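Local coordinates for PKS_KS domain-containing protein (Photorhabdus luminescens subsp. laumondii, PDB 6SMO) that probably acts as a 3-oxoacyl-[acyl-carrier-protein] synthase of the thiolase-like superfamily, and here carries a polyketone chain bound covalently in its pocket, at residues B[188-200]-B[368-380]; B[320-332]-B[415-427]. All coordinates share one frame; numbering follows the deposited sequence.

Contact 1 of 2, residues B[188-200]-B[368-380]; sequences STGCAAGLDALGI and GHALAAANAIESV. With LKZ (3,5,7,9,11-pentakis(oxidanylidene)dodecanal), chain H.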
loop_
_atom_site.group_PDB
_atom_site.type_symbol
_atom_site.label_atom_id
_atom_site.label_comp_id
_atom_site.label_asym_id
_atom_site.label_seq_id
_atom_site.Cartn_x
_atom_site.Cartn_y
_atom_site.Cartn_z
ATOM N N SER B 188 -1.799 1.985 -0.353
ATOM C CA SER B 188 -1.905 0.525 -0.596
ATOM C C SER B 188 -0.812 -0.248 0.144
ATOM O O SER B 188 -0.336 -1.233 -0.405
ATOM C CB SER B 188 -1.906 0.224 -2.059
ATOM O OG SER B 188 -0.777 0.794 -2.685
ATOM N N THR B 189 -0.416 0.219 1.324
ATOM C CA THR B 189 0.652 -0.431 2.128
ATOM C C THR B 189 0.202 -1.768 2.725
ATOM O O THR B 189 0.335 -1.923 3.934
ATOM C CB THR B 189 1.110 0.503 3.248
ATOM O OG1 THR B 189 -0.070 1.092 3.789
ATOM C CG2 THR B 189 2.032 1.593 2.759
ATOM N N GLY B 190 -0.270 -2.707 1.904
ATOM C CA GLY B 190 -0.702 -4.029 2.394
ATOM C C GLY B 190 -1.792 -3.973 3.451
ATOM O O GLY B 190 -2.818 -3.339 3.215
ATOM N N CYS B 191 -1.542 -4.659 4.570
ATOM C CA CYS B 191 -2.439 -4.804 5.710
ATOM C C CYS B 191 -2.246 -3.724 6.744
ATOM O O CYS B 191 -2.829 -3.814 7.811
ATOM C CB CYS B 191 -2.168 -6.180 6.294
ATOM S SG CYS B 191 -2.693 -7.321 5.001
ATOM N N ALA B 192 -1.410 -2.729 6.449
ATOM C CA ALA B 192 -1.276 -1.570 7.360
ATOM C C ALA B 192 -1.926 -0.325 6.739
ATOM O O ALA B 192 -2.041 0.675 7.434
ATOM C CB ALA B 192 0.170 -1.348 7.716
ATOM N N ALA B 193 -2.381 -0.440 5.490
ATOM C CA ALA B 193 -3.009 0.612 4.653
ATOM C C ALA B 193 -4.188 1.264 5.388
ATOM O O ALA B 193 -4.324 2.498 5.289
ATOM C CB ALA B 193 -3.442 0.010 3.339
ATOM N N GLY B 194 -5.002 0.465 6.085
ATOM C CA GLY B 194 -6.176 0.934 6.847
ATOM C C GLY B 194 -5.820 2.041 7.828
ATOM O O GLY B 194 -6.439 3.119 7.739
ATOM N N LEU B 195 -4.856 1.789 8.722
ATOM C CA LEU B 195 -4.393 2.761 9.753
ATOM C C LEU B 195 -3.615 3.901 9.086
ATOM O O LEU B 195 -3.665 5.027 9.615
ATOM C CB LEU B 195 -3.513 2.057 10.792
ATOM C CG LEU B 195 -4.203 1.062 11.725
ATOM C CD1 LEU B 195 -3.337 0.806 12.947
ATOM C CD2 LEU B 195 -5.583 1.542 12.157
ATOM N N ASP B 196 -2.904 3.615 7.992
ATOM C CA ASP B 196 -2.094 4.614 7.242
ATOM C C ASP B 196 -3.030 5.645 6.597
ATOM O O ASP B 196 -2.647 6.832 6.548
ATOM C CB ASP B 196 -1.182 3.932 6.218
ATOM C CG ASP B 196 -0.057 3.121 6.841
ATOM O OD1 ASP B 196 0.062 3.132 8.082
ATOM O OD2 ASP B 196 0.699 2.488 6.079
ATOM N N ALA B 197 -4.207 5.211 6.132
ATOM C CA ALA B 197 -5.278 6.075 5.582
ATOM C C ALA B 197 -5.835 6.973 6.693
ATOM O O ALA B 197 -6.048 8.173 6.433
ATOM C CB ALA B 197 -6.360 5.231 4.957
ATOM N N LEU B 198 -6.064 6.406 7.883
ATOM C CA LEU B 198 -6.495 7.147 9.100
ATOM C C LEU B 198 -5.376 8.102 9.534
ATOM O O LEU B 198 -5.696 9.224 9.972
ATOM C CB LEU B 198 -6.834 6.149 10.214
ATOM C CG LEU B 198 -8.082 5.298 9.983
ATOM C CD1 LEU B 198 -8.112 4.109 10.930
ATOM C CD2 LEU B 198 -9.346 6.130 10.138
ATOM N N GLY B 199 -4.117 7.664 9.407
ATOM C CA GLY B 199 -2.912 8.441 9.760
ATOM C C GLY B 199 -2.773 9.703 8.925
ATOM O O GLY B 199 -2.573 10.781 9.521
ATOM N N ILE B 200 -2.867 9.584 7.595
ATOM C CA ILE B 200 -2.730 10.726 6.641
ATOM C C ILE B 200 -3.962 11.634 6.769
ATOM O O ILE B 200 -3.801 12.859 6.615
ATOM C CB ILE B 200 -2.500 10.237 5.194
ATOM C CG1 ILE B 200 -1.872 11.331 4.325
ATOM C CG2 ILE B 200 -3.779 9.692 4.572
ATOM C CD1 ILE B 200 -1.183 10.813 3.085
ATOM N N GLY B 368 -12.353 -12.832 10.893
ATOM C CA GLY B 368 -11.258 -13.297 10.020
ATOM C C GLY B 368 -10.399 -12.123 9.587
ATOM O O GLY B 368 -10.548 -11.040 10.188
ATOM N N HIS B 369 -9.552 -12.332 8.579
ATOM C CA HIS B 369 -8.580 -11.306 8.120
ATOM C C HIS B 369 -8.987 -10.715 6.767
ATOM O O HIS B 369 -8.926 -11.424 5.771
ATOM C CB HIS B 369 -7.166 -11.906 8.120
ATOM C CG HIS B 369 -6.069 -10.896 8.143
ATOM N ND1 HIS B 369 -6.297 -9.560 7.975
ATOM C CD2 HIS B 369 -4.739 -11.027 8.280
ATOM C CE1 HIS B 369 -5.162 -8.910 8.020
ATOM N NE2 HIS B 369 -4.199 -9.784 8.211
ATOM N N ALA B 370 -9.313 -9.425 6.759
ATOM C CA ALA B 370 -9.744 -8.676 5.558
ATOM C C ALA B 370 -8.597 -7.798 5.057
ATOM O O ALA B 370 -8.876 -6.833 4.363
ATOM C CB ALA B 370 -10.978 -7.870 5.863
ATOM N N LEU B 371 -7.370 -8.119 5.462
ATOM C CA LEU B 371 -6.133 -7.408 5.049
ATOM C C LEU B 371 -6.216 -5.945 5.476
ATOM O O LEU B 371 -6.271 -5.700 6.678
ATOM C CB LEU B 371 -5.866 -7.570 3.548
ATOM C CG LEU B 371 -6.188 -8.936 2.945
ATOM C CD1 LEU B 371 -5.751 -8.999 1.497
ATOM C CD2 LEU B 371 -5.549 -10.062 3.735
ATOM N N ALA B 372 -6.169 -5.022 4.517
ATOM C CA ALA B 372 -6.250 -3.570 4.790
ATOM C C ALA B 372 -7.586 -3.245 5.459
ATOM O O ALA B 372 -7.588 -2.479 6.426
ATOM C CB ALA B 372 -6.119 -2.818 3.497
ATOM N N ALA B 373 -8.669 -3.881 5.007
ATOM C CA ALA B 373 -10.024 -3.639 5.548
ATOM C C ALA B 373 -10.117 -3.987 7.041
ATOM O O ALA B 373 -10.893 -3.329 7.728
ATOM C CB ALA B 373 -11.054 -4.355 4.718
ATOM N N ALA B 374 -9.371 -4.991 7.509
ATOM C CA ALA B 374 -9.380 -5.437 8.921
ATOM C C ALA B 374 -8.982 -4.291 9.852
ATOM O O ALA B 374 -9.575 -4.197 10.913
ATOM C CB ALA B 374 -8.440 -6.599 9.089
ATOM N N ASN B 375 -8.015 -3.462 9.465
ATOM C CA ASN B 375 -7.595 -2.319 10.315
ATOM C C ASN B 375 -8.768 -1.366 10.545
ATOM O O ASN B 375 -8.973 -0.976 11.684
ATOM C CB ASN B 375 -6.479 -1.509 9.665
ATOM C CG ASN B 375 -5.267 -2.343 9.343
ATOM O OD1 ASN B 375 -4.977 -3.304 10.041
ATOM N ND2 ASN B 375 -4.553 -1.974 8.299
ATOM N N ALA B 376 -9.494 -1.035 9.479
ATOM C CA ALA B 376 -10.636 -0.091 9.464
ATOM C C ALA B 376 -11.811 -0.672 10.259
ATOM O O ALA B 376 -12.385 0.070 11.079
ATOM C CB ALA B 376 -11.032 0.217 8.042
ATOM N N ILE B 377 -12.152 -1.945 10.025
ATOM C CA ILE B 377 -13.286 -2.654 10.694
ATOM C C ILE B 377 -13.008 -2.708 12.204
ATOM O O ILE B 377 -13.948 -2.457 12.984
ATOM C CB ILE B 377 -13.512 -4.058 10.089
ATOM C CG1 ILE B 377 -13.933 -3.984 8.618
ATOM C CG2 ILE B 377 -14.522 -4.847 10.910
ATOM C CD1 ILE B 377 -13.695 -5.261 7.845
ATOM N N GLU B 378 -11.768 -3.024 12.593
ATOM C CA GLU B 378 -11.312 -3.061 14.011
ATOM C C GLU B 378 -11.290 -1.639 14.587
ATOM O O GLU B 378 -11.553 -1.496 15.794
ATOM C CB GLU B 378 -9.929 -3.707 14.122
ATOM C CG GLU B 378 -9.943 -5.213 13.943
ATOM C CD GLU B 378 -8.581 -5.832 13.678
ATOM O OE1 GLU B 378 -7.598 -5.399 14.314
ATOM O OE2 GLU B 378 -8.504 -6.746 12.829
ATOM N N SER B 379 -10.971 -0.637 13.759
ATOM C CA SER B 379 -10.979 0.807 14.122
ATOM C C SER B 379 -12.417 1.281 14.374
ATOM O O SER B 379 -12.606 2.112 15.284
ATOM C CB SER B 379 -10.295 1.654 13.074
ATOM O OG SER B 379 -8.884 1.590 13.213
ATOM N N VAL B 380 -13.385 0.782 13.597
ATOM C CA VAL B 380 -14.843 1.048 13.799
ATOM C C VAL B 380 -15.271 0.397 15.120
ATOM O O VAL B 380 -15.951 1.073 15.918
ATOM C CB VAL B 380 -15.695 0.546 12.614
ATOM C CG1 VAL B 380 -17.179 0.505 12.950
ATOM C CG2 VAL B 380 -15.463 1.378 11.361
HETATM C C4 LKZ H . -1.970 -11.495 -3.136
HETATM C C5 LKZ H . -1.293 -10.154 -3.004
HETATM C C6 LKZ H . -1.997 -9.092 -2.154
HETATM C C7 LKZ H . -1.196 -8.871 -0.890
HETATM C C8 LKZ H . -1.629 -7.789 0.107
HETATM C C10 LKZ H . -0.740 -8.893 5.139
HETATM C C22 LKZ H . -2.701 -11.517 -4.464
HETATM C C11 LKZ H . -2.223 -8.694 5.325
HETATM O O19 LKZ H . -2.974 -9.607 5.617
HETATM C C3 LKZ H . -0.445 -8.179 3.834
HETATM O O23 LKZ H . 0.426 -7.328 3.779
HETATM C C2 LKZ H . -1.368 -8.476 2.645
HETATM C C9 LKZ H . -0.748 -7.950 1.349
HETATM O O20 LKZ H . 0.446 -7.739 1.266
HETATM O O21 LKZ H . -0.247 -9.585 -0.650
HETATM O O22 LKZ H . -0.241 -9.940 -3.584
HETATM O O24 LKZ H . -2.210 -12.003 -5.472
HETATM C C23 LKZ H . -4.086 -10.900 -4.464
#

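Contact 2 of 2, residues B[320-332]-B[415-427]; sequences QISPSTVNYISAH and SYPIKTALKLSSG. With LKZ (3,5,7,9,11-pentakis(oxidanylidene)dodecanal), chain H.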
loop_
_atom_site.group_PDB
_atom_site.type_symbol
_atom_site.label_atom_id
_atom_site.label_comp_id
_atom_site.label_asym_id
_atom_site.label_seq_id
_atom_site.Cartn_x
_atom_site.Cartn_y
_atom_site.Cartn_z
ATOM N N GLN B 320 1.223 12.771 22.510
ATOM C CA GLN B 320 1.671 13.486 23.738
ATOM C C GLN B 320 0.930 12.909 24.953
ATOM O O GLN B 320 0.479 13.699 25.808
ATOM C CB GLN B 320 1.453 14.996 23.605
ATOM C CG GLN B 320 2.250 15.630 22.472
ATOM C CD GLN B 320 1.960 17.102 22.312
ATOM O OE1 GLN B 320 1.738 17.592 21.207
ATOM N NE2 GLN B 320 1.960 17.825 23.421
ATOM N N ILE B 321 0.820 11.577 25.016
ATOM C CA ILE B 321 0.131 10.818 26.103
ATOM C C ILE B 321 1.130 9.824 26.709
ATOM O O ILE B 321 1.900 9.214 25.940
ATOM C CB ILE B 321 -1.137 10.119 25.564
ATOM C CG1 ILE B 321 -2.196 11.136 25.127
ATOM C CG2 ILE B 321 -1.696 9.136 26.582
ATOM C CD1 ILE B 321 -3.297 10.556 24.269
ATOM N N SER B 322 1.110 9.679 28.038
ATOM C CA SER B 322 1.990 8.766 28.816
ATOM C C SER B 322 1.526 7.324 28.627
ATOM O O SER B 322 0.325 7.069 28.568
ATOM C CB SER B 322 2.008 9.152 30.275
ATOM O OG SER B 322 2.913 8.338 31.005
ATOM N N PRO B 323 2.449 6.337 28.528
ATOM C CA PRO B 323 2.064 4.927 28.413
ATOM C C PRO B 323 1.275 4.386 29.618
ATOM O O PRO B 323 0.599 3.386 29.460
ATOM C CB PRO B 323 3.402 4.174 28.309
ATOM C CG PRO B 323 4.409 5.223 27.888
ATOM C CD PRO B 323 3.909 6.520 28.491
ATOM N N SER B 324 1.382 5.048 30.776
ATOM C CA SER B 324 0.755 4.647 32.066
ATOM C C SER B 324 -0.778 4.706 31.979
ATOM O O SER B 324 -1.430 3.950 32.726
ATOM C CB SER B 324 1.269 5.504 33.196
ATOM O OG SER B 324 2.685 5.431 33.278
ATOM N N THR B 325 -1.328 5.566 31.114
ATOM C CA THR B 325 -2.792 5.780 30.938
ATOM C C THR B 325 -3.385 4.729 29.990
ATOM O O THR B 325 -4.628 4.631 29.941
ATOM C CB THR B 325 -3.094 7.194 30.430
ATOM O OG1 THR B 325 -2.254 7.450 29.305
ATOM C CG2 THR B 325 -2.883 8.257 31.486
ATOM N N VAL B 326 -2.545 3.979 29.267
ATOM C CA VAL B 326 -2.981 2.919 28.306
ATOM C C VAL B 326 -3.504 1.722 29.111
ATOM O O VAL B 326 -2.682 1.070 29.788
ATOM C CB VAL B 326 -1.843 2.501 27.353
ATOM C CG1 VAL B 326 -2.274 1.388 26.410
ATOM C CG2 VAL B 326 -1.298 3.682 26.563
ATOM N N ASN B 327 -4.812 1.447 29.034
ATOM C CA ASN B 327 -5.483 0.348 29.784
ATOM C C ASN B 327 -6.330 -0.516 28.835
ATOM O O ASN B 327 -7.198 -1.250 29.341
ATOM C CB ASN B 327 -6.315 0.895 30.949
ATOM C CG ASN B 327 -7.545 1.665 30.513
ATOM O OD1 ASN B 327 -7.593 2.211 29.413
ATOM N ND2 ASN B 327 -8.548 1.716 31.375
ATOM N N TYR B 328 -6.080 -0.457 27.523
ATOM C CA TYR B 328 -6.725 -1.332 26.507
ATOM C C TYR B 328 -5.953 -1.265 25.182
ATOM O O TYR B 328 -5.510 -0.167 24.797
ATOM C CB TYR B 328 -8.191 -0.951 26.294
ATOM C CG TYR B 328 -8.831 -1.661 25.128
ATOM C CD1 TYR B 328 -9.059 -3.028 25.165
ATOM C CD2 TYR B 328 -9.171 -0.980 23.971
ATOM C CE1 TYR B 328 -9.627 -3.697 24.093
ATOM C CE2 TYR B 328 -9.741 -1.634 22.890
ATOM C CZ TYR B 328 -9.969 -2.996 22.950
ATOM O OH TYR B 328 -10.529 -3.639 21.884
ATOM N N ILE B 329 -5.812 -2.414 24.511
ATOM C CA ILE B 329 -5.083 -2.572 23.216
ATOM C C ILE B 329 -5.941 -3.419 22.267
ATOM O O ILE B 329 -6.259 -4.568 22.629
ATOM C CB ILE B 329 -3.688 -3.196 23.442
ATOM C CG1 ILE B 329 -2.812 -2.335 24.358
ATOM C CG2 ILE B 329 -2.994 -3.477 22.116
ATOM C CD1 ILE B 329 -1.688 -3.092 25.027
ATOM N N SER B 330 -6.302 -2.867 21.104
ATOM C CA SER B 330 -6.946 -3.587 19.973
ATOM C C SER B 330 -5.852 -4.134 19.048
ATOM O O SER B 330 -5.531 -3.465 18.048
ATOM C CB SER B 330 -7.904 -2.695 19.225
ATOM O OG SER B 330 -8.440 -3.363 18.091
ATOM N N ALA B 331 -5.295 -5.304 19.375
ATOM C CA ALA B 331 -4.138 -5.907 18.673
ATOM C C ALA B 331 -4.560 -6.385 17.279
ATOM O O ALA B 331 -5.766 -6.628 17.069
ATOM C CB ALA B 331 -3.556 -7.037 19.486
ATOM N N HIS B 332 -3.563 -6.556 16.408
ATOM C CA HIS B 332 -3.744 -7.033 15.016
ATOM C C HIS B 332 -4.305 -8.454 15.051
ATOM O O HIS B 332 -5.299 -8.687 14.367
ATOM C CB HIS B 332 -2.388 -6.951 14.310
ATOM C CG HIS B 332 -2.392 -7.375 12.887
ATOM N ND1 HIS B 332 -2.790 -6.547 11.885
ATOM C CD2 HIS B 332 -2.025 -8.527 12.303
ATOM C CE1 HIS B 332 -2.686 -7.172 10.739
ATOM N NE2 HIS B 332 -2.221 -8.384 10.969
ATOM N N SER B 415 -17.837 -5.272 30.508
ATOM C CA SER B 415 -17.783 -3.794 30.654
ATOM C C SER B 415 -16.421 -3.405 31.237
ATOM O O SER B 415 -16.019 -4.021 32.245
ATOM C CB SER B 415 -18.914 -3.285 31.513
ATOM O OG SER B 415 -20.172 -3.624 30.949
ATOM N N TYR B 416 -15.737 -2.439 30.617
ATOM C CA TYR B 416 -14.395 -1.952 31.032
ATOM C C TYR B 416 -14.278 -0.458 30.739
ATOM O O TYR B 416 -14.602 -0.019 29.638
ATOM C CB TYR B 416 -13.298 -2.745 30.319
ATOM C CG TYR B 416 -11.931 -2.607 30.937
ATOM C CD1 TYR B 416 -11.521 -3.445 31.962
ATOM C CD2 TYR B 416 -11.048 -1.629 30.508
ATOM C CE1 TYR B 416 -10.268 -3.320 32.540
ATOM C CE2 TYR B 416 -9.792 -1.491 31.076
ATOM C CZ TYR B 416 -9.399 -2.340 32.095
ATOM O OH TYR B 416 -8.163 -2.208 32.657
ATOM N N PRO B 417 -13.813 0.368 31.706
ATOM C CA PRO B 417 -13.663 1.804 31.484
ATOM C C PRO B 417 -12.349 2.112 30.750
ATOM O O PRO B 417 -11.310 2.129 31.385
ATOM C CB PRO B 417 -13.690 2.386 32.905
ATOM C CG PRO B 417 -13.145 1.276 33.791
ATOM C CD PRO B 417 -13.396 -0.029 33.060
ATOM N N ILE B 418 -12.434 2.335 29.434
ATOM C CA ILE B 418 -11.269 2.606 28.540
ATOM C C ILE B 418 -10.949 4.103 28.610
ATOM O O ILE B 418 -11.851 4.912 28.311
ATOM C CB ILE B 418 -11.555 2.150 27.092
ATOM C CG1 ILE B 418 -11.996 0.684 27.027
ATOM C CG2 ILE B 418 -10.349 2.407 26.197
ATOM C CD1 ILE B 418 -12.742 0.322 25.762
ATOM N N LYS B 419 -9.715 4.448 28.998
ATOM C CA LYS B 419 -9.182 5.838 28.992
ATOM C C LYS B 419 -8.424 6.060 27.677
ATOM O O LYS B 419 -8.984 6.725 26.781
ATOM C CB LYS B 419 -8.293 6.090 30.217
ATOM C CG LYS B 419 -8.991 6.742 31.403
ATOM C CD LYS B 419 -10.013 5.857 32.083
ATOM C CE LYS B 419 -10.790 6.582 33.162
ATOM N NZ LYS B 419 -11.755 5.685 33.840
ATOM N N THR B 420 -7.211 5.507 27.570
ATOM C CA THR B 420 -6.323 5.595 26.380
ATOM C C THR B 420 -6.220 4.210 25.737
ATOM O O THR B 420 -5.770 3.276 26.426
ATOM C CB THR B 420 -4.942 6.143 26.762
ATOM O OG1 THR B 420 -5.129 7.372 27.465
ATOM C CG2 THR B 420 -4.046 6.376 25.564
ATOM N N ALA B 421 -6.620 4.092 24.467
ATOM C CA ALA B 421 -6.646 2.828 23.693
ATOM C C ALA B 421 -5.522 2.829 22.652
ATOM O O ALA B 421 -5.282 3.886 22.036
ATOM C CB ALA B 421 -7.997 2.654 23.044
ATOM N N LEU B 422 -4.863 1.679 22.477
ATOM C CA LEU B 422 -3.863 1.419 21.405
ATOM C C LEU B 422 -4.501 0.523 20.339
ATOM O O LEU B 422 -5.394 -0.272 20.690
ATOM C CB LEU B 422 -2.623 0.754 22.010
ATOM C CG LEU B 422 -1.418 1.665 22.243
ATOM C CD1 LEU B 422 -1.801 2.903 23.040
ATOM C CD2 LEU B 422 -0.306 0.905 22.946
ATOM N N LYS B 423 -4.050 0.656 19.090
ATOM C CA LYS B 423 -4.539 -0.122 17.920
ATOM C C LYS B 423 -3.338 -0.512 17.056
ATOM O O LYS B 423 -2.827 0.361 16.331
ATOM C CB LYS B 423 -5.565 0.703 17.136
ATOM C CG LYS B 423 -5.995 0.126 15.794
ATOM C CD LYS B 423 -6.819 -1.138 15.908
ATOM C CE LYS B 423 -6.820 -1.958 14.636
ATOM N NZ LYS B 423 -5.581 -2.757 14.493
ATOM N N LEU B 424 -2.914 -1.776 17.142
ATOM C CA LEU B 424 -1.710 -2.317 16.458
ATOM C C LEU B 424 -2.131 -2.946 15.125
ATOM O O LEU B 424 -3.121 -3.705 15.120
ATOM C CB LEU B 424 -1.035 -3.348 17.370
ATOM C CG LEU B 424 -0.192 -2.791 18.519
ATOM C CD1 LEU B 424 -0.902 -1.662 19.252
ATOM C CD2 LEU B 424 0.179 -3.897 19.495
ATOM N N SER B 425 -1.410 -2.630 14.044
ATOM C CA SER B 425 -1.593 -3.220 12.691
ATOM C C SER B 425 -0.234 -3.620 12.108
ATOM O O SER B 425 0.765 -2.934 12.400
ATOM C CB SER B 425 -2.328 -2.278 11.772
ATOM O OG SER B 425 -3.695 -2.176 12.144
ATOM N N SER B 426 -0.216 -4.693 11.314
ATOM C CA SER B 426 0.984 -5.270 10.655
ATOM C C SER B 426 0.604 -5.777 9.261
ATOM O O SER B 426 -0.532 -6.263 9.100
ATOM C CB SER B 426 1.589 -6.368 11.491
ATOM O OG SER B 426 2.134 -5.848 12.695
ATOM N N GLY B 427 1.528 -5.665 8.314
ATOM C CA GLY B 427 1.321 -6.148 6.941
ATOM C C GLY B 427 2.637 -6.576 6.325
ATOM O O GLY B 427 3.649 -6.564 7.032
HETATM C C4 LKZ H . -1.970 -11.495 -3.136
HETATM C C5 LKZ H . -1.293 -10.154 -3.004
HETATM C C6 LKZ H . -1.997 -9.092 -2.154
HETATM C C7 LKZ H . -1.196 -8.871 -0.890
HETATM C C8 LKZ H . -1.629 -7.789 0.107
HETATM C C10 LKZ H . -0.740 -8.893 5.139
HETATM C C22 LKZ H . -2.701 -11.517 -4.464
HETATM C C11 LKZ H . -2.223 -8.694 5.325
HETATM O O19 LKZ H . -2.974 -9.607 5.617
HETATM C C3 LKZ H . -0.445 -8.179 3.834
HETATM O O23 LKZ H . 0.426 -7.328 3.779
HETATM C C2 LKZ H . -1.368 -8.476 2.645
HETATM C C9 LKZ H . -0.748 -7.950 1.349
HETATM O O20 LKZ H . 0.446 -7.739 1.266
HETATM O O21 LKZ H . -0.247 -9.585 -0.650
HETATM O O22 LKZ H . -0.241 -9.940 -3.584
HETATM O O24 LKZ H . -2.210 -12.003 -5.472
HETATM C C23 LKZ H . -4.086 -10.900 -4.464
HETATM O O HOH W 1 -5.666 -4.941 12.135
#

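Contact 1 of 2, residues B[188-200]-B[368-380]
Asn375 swings its amide carbon beside its own backbone N (chi1 -57°), sending the amide from the start of helix 372-380 to the turn ahead of helix 193-200, where Cys191 holds SG anti to its carbonyl carbon and against the flank of Leu371, with SG 3.5 Å from Leu371 CB. Asn375 ND2 donates to Cys191 O over 2.6 Å with an N-H...O angle of 156°; the oxygen lies in the amide plane, whereas ND2 stands above the carbonyl plane of Cys191. The other end of the amide is also engaged, OD1 being hydrogen-bonded to Ser425 OG, and bonds at both ends would restrict its rotation. Gly194 lets the backbones approach: its CA is 3.7 Å from Asn375 CB, and the helix axes come within 7.4 Å at 61°. One turn on, Ser379 OG packs 3.5 Å from Leu198 CD1 and bonds back to Asn375 O, opposite in face to the Ser379 N bond. Asp196 forms a salt bridge with Lys153 of the partner chain, Ketoacyl_synth_N domain-containing protein. Cys191 SG is bonded covalently to C11 of the polyketone, whose O19 lies 2.9 Å from His369 NE2, beside Leu371 CD2. An acyl group on sulfur with a histidine at its oxygen is consistent with the nucleophilic cysteine of ketosynthases, its backbone probably fixed by the Asn375 bond.

Contact 2 of 2, residues B[320-332]-B[415-427]
Parallel strand pairing in the mixed central sheet of the thiolase-like fold sets Ile329 beside Leu422, the segment axes passing 4.5 Å apart at 22°. Three backbone bonds carry the pairing, Leu422 N to Tyr328 O (3.0 Å), Ser330 N to Leu422 O (2.8 Å) and Leu424 N to Ser330 O (3.2 Å), with a weak fourth from Asn327 N to Thr420 O. At the outer end Asn327 places its amide between its own N and carbonyl carbon (chi1 69°), and both amide ends grip backbone: ND2 gives to Pro417 O at 2.8 Å, while OD1 takes Lys419 N at 3.1 Å. On one face, beneath helix 306-319, the Val326 and Leu422 side chains cross at about a right angle, Val326 CG2 3.6 Å from Leu422 CD1. On the other, Ala421 CB meets the edge of the Tyr328 ring, and Tyr328 OH bonds to Asn361. At the inner end Ser426 CB sits over the centre of the His332 ring in a CH-pi contact (4.2 Å from the centroid). A water accepts from Lys423 NZ and, weakly, from His332 ND1; face contact and water link probably contribute to placing this ring near the ligand.

The segments alternate along the chain, 188-200, 320-332, 368-380, 415-427, so contacts 1 and 2 interlock within one ketosynthase domain. Their centres lie about 16 Å apart, contact 1 about 3 Å from the centre of the chain. Helix 372-388 joins them: it packs on helix 193-206 in contact 1, and its Leu382 rests on the sheet face formed by Tyr328, Ala421 and Lys423 in contact 2. Glu378 and Lys423 add a long, weak ion pair. At the ligand end the His332 and His369 rings meet with planes at about 80°, and Gly427 ends contact 2 by the polyketone. The two contacts thus converge on one pocket, consistent with the Cys-His-His active site of related ketosynthases.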